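Local coordinates for protein acyl-CoA hydrolase (Bacillus halodurans, PDB 1VPM) that binds coenzyme A and probably hydrolyses long-chain fatty acyl-CoA thioesters, as a hotdog-fold thioesterase assembled from six chains, at residues A[90-95]-A[100-105]. Residues are numbered along the deposited sequence; the frame is centred on the assembly and turned at random.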
loop_
_atom_site.group_PDB
_atom_site.type_symbol
_atom_site.label_atom_id
_atom_site.label_comp_id
_atom_site.label_asym_id
_atom_site.label_seq_id
_atom_site.Cartn_x
_atom_site.Cartn_y
_atom_site.Cartn_z
ATOM N N GLY A 90 0.451 23.529 4.281
ATOM C CA GLY A 90 -0.923 23.882 4.509
ATOM C C GLY A 90 -1.053 24.769 5.743
ATOM O O GLY A 90 -0.253 24.632 6.692
ATOM N N PHE A 91 -2.023 25.654 5.701
ATOM C CA PHE A 91 -2.458 26.381 6.895
ATOM C C PHE A 91 -3.871 26.883 6.782
ATOM O O PHE A 91 -4.393 27.094 5.690
ATOM C CB PHE A 91 -1.488 27.516 7.228
ATOM C CG PHE A 91 -1.139 28.395 6.084
ATOM C CD1 PHE A 91 -0.038 28.119 5.280
ATOM C CD2 PHE A 91 -1.841 29.558 5.864
ATOM C CE1 PHE A 91 0.316 28.980 4.266
ATOM C CE2 PHE A 91 -1.481 30.422 4.852
ATOM C CZ PHE A 91 -0.384 30.131 4.068
ATOM N N VAL A 92 -4.494 27.035 7.948
ATOM C CA VAL A 92 -5.842 27.573 8.050
ATOM C C VAL A 92 -5.737 29.056 7.764
ATOM O O VAL A 92 -4.947 29.763 8.391
ATOM C CB VAL A 92 -6.457 27.307 9.458
ATOM C CG1 VAL A 92 -7.775 28.006 9.594
ATOM C CG2 VAL A 92 -6.636 25.861 9.680
ATOM N N THR A 93 -6.598 29.547 6.864
ATOM C CA THR A 93 -6.572 30.926 6.431
ATOM C C THR A 93 -7.745 31.711 6.971
ATOM O O THR A 93 -7.646 32.924 7.086
ATOM C CB THR A 93 -6.660 31.043 4.903
ATOM O OG1 THR A 93 -7.726 30.252 4.411
ATOM C CG2 THR A 93 -5.411 30.563 4.302
ATOM N N HIS A 94 -8.816 31.025 7.348
ATOM C CA HIS A 94 -10.093 31.687 7.762
ATOM C C HIS A 94 -11.032 30.617 8.290
ATOM O O HIS A 94 -10.920 29.471 7.947
ATOM C CB HIS A 94 -10.776 32.408 6.575
ATOM C CG HIS A 94 -11.886 33.359 6.949
ATOM N ND1 HIS A 94 -13.220 33.064 6.750
ATOM C CD2 HIS A 94 -11.850 34.641 7.392
ATOM C CE1 HIS A 94 -13.957 34.100 7.109
ATOM N NE2 HIS A 94 -13.159 35.072 7.507
ATOM N N THR A 95 -11.983 31.012 9.118
ATOM C CA THR A 95 -12.911 30.058 9.704
ATOM C C THR A 95 -14.335 30.593 9.667
ATOM O O THR A 95 -14.551 31.794 9.647
ATOM C CB THR A 95 -12.565 29.730 11.183
ATOM O OG1 THR A 95 -12.788 30.868 12.037
ATOM C CG2 THR A 95 -11.155 29.178 11.322
HETATM N N MSE A 100 -13.354 25.481 8.380
HETATM C CA MSE A 100 -12.072 26.116 8.224
HETATM C C MSE A 100 -11.690 26.081 6.761
HETATM O O MSE A 100 -11.780 25.032 6.114
HETATM C CB MSE A 100 -11.045 25.323 8.987
HETATM C CG MSE A 100 -11.229 25.352 10.467
HETATM SE SE MSE A 100 -10.304 23.856 11.397
HETATM C CE MSE A 100 -11.538 22.374 11.046
ATOM N N GLU A 101 -11.287 27.222 6.222
ATOM C CA GLU A 101 -10.618 27.213 4.944
ATOM C C GLU A 101 -9.139 26.883 5.163
ATOM O O GLU A 101 -8.472 27.455 6.043
ATOM C CB GLU A 101 -10.731 28.591 4.259
ATOM C CG GLU A 101 -10.123 28.584 2.883
ATOM C CD GLU A 101 -10.190 29.967 2.216
ATOM O OE1 GLU A 101 -9.555 30.925 2.750
ATOM O OE2 GLU A 101 -10.931 30.091 1.220
ATOM N N VAL A 102 -8.664 25.929 4.382
ATOM C CA VAL A 102 -7.272 25.508 4.400
ATOM C C VAL A 102 -6.647 25.792 3.019
ATOM O O VAL A 102 -7.192 25.415 1.973
ATOM C CB VAL A 102 -7.102 24.039 4.807
ATOM C CG1 VAL A 102 -5.632 23.642 4.755
ATOM C CG2 VAL A 102 -7.687 23.785 6.191
ATOM N N TYR A 103 -5.586 26.566 3.030
ATOM C CA TYR A 103 -4.758 26.790 1.832
ATOM C C TYR A 103 -3.620 25.784 1.824
ATOM O O TYR A 103 -2.940 25.567 2.838
ATOM C CB TYR A 103 -4.229 28.241 1.841
ATOM C CG TYR A 103 -3.098 28.489 0.859
ATOM C CD1 TYR A 103 -3.352 28.721 -0.481
ATOM C CD2 TYR A 103 -1.757 28.449 1.283
ATOM C CE1 TYR A 103 -2.291 28.953 -1.386
ATOM C CE2 TYR A 103 -0.715 28.701 0.408
ATOM C CZ TYR A 103 -0.961 28.903 -0.914
ATOM O OH TYR A 103 0.116 29.137 -1.724
ATOM N N VAL A 104 -3.398 25.175 0.664
ATOM C CA VAL A 104 -2.308 24.263 0.448
ATOM C C VAL A 104 -1.521 24.681 -0.792
ATOM O O VAL A 104 -2.081 24.862 -1.827
ATOM C CB VAL A 104 -2.796 22.806 0.312
ATOM C CG1 VAL A 104 -1.633 21.866 0.109
ATOM C CG2 VAL A 104 -3.562 22.348 1.559
ATOM N N ARG A 105 -0.186 24.677 -0.668
ATOM C CA ARG A 105 0.730 24.868 -1.809
ATOM C C ARG A 105 1.584 23.627 -1.956
ATOM O O ARG A 105 2.059 23.022 -0.963
ATOM C CB ARG A 105 1.574 26.119 -1.689
ATOM C CG ARG A 105 2.216 26.426 -0.360
ATOM C CD ARG A 105 3.173 27.643 -0.517
ATOM N NE ARG A 105 3.431 28.276 0.771
ATOM C CZ ARG A 105 3.105 29.540 1.055
ATOM N NH1 ARG A 105 2.468 30.318 0.189
ATOM N NH2 ARG A 105 3.378 30.022 2.251
#
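The Phe91 and Tyr103 side chains run alongside each other in one direction, with their ring centroids 5.3 Å apart and their planes inclined at 55°. Phe91 CZ comes closest, 3.5 Å from Tyr103 CD2. Arg105 N lies over one face of the Tyr103 ring, nearer its periphery than its centre, while Arg105 NH2 sits at the Phe91 edge, 3.8 Å from CE1. The guanidinium thus offers a face to that edge; its polar ends pair with Glu89 and Glu147, and Tyr103 OH bonds to Glu121. Phe91 CG stands between its own backbone N and carbonyl carbon (chi1 49°), which brings the ring alongside the tyrosine.

Next to this pair, Thr93, directed at the partner strand, donates from OG1 to Glu101 OE1 at 2.6 Å, which accepts with its anti lone pair, the one away from OE2. The glutamate chain reaches out extended, CG anti to the backbone N (chi1 -176°), and salt bridges to Arg158 and Arg162 of helix 146-166 grip its two oxygens, so the buried carboxylate is held from both the hairpin and the helix. Thr93 CG2 turns instead to Tyr103 CB, 3.6 Å away.

Phe91 and Tyr103 exchange two backbone hydrogen bonds. Farther along, Thr93 N reaches Glu101 O at 2.9 Å and Glu101 N returns to His94 O, so that Thr93 and His94 together face Glu101 in a beta bulge. Val92, Val102, Thr95 and the selenomethionine Met100 line the other face; Thr95 CG2 touches Met100 CG at 3.9 Å, and Val92, Thr95 and Met100 pack against helix 43-62. This hairpin of strands 85-95 and 99-109, whose turn and the start of the second strand carry the coenzyme A-binding residues Arg97, Thr98 and Ser99, belongs to the antiparallel sheet that wraps the central helix in the hotdog fold of acyl-CoA thioesterases.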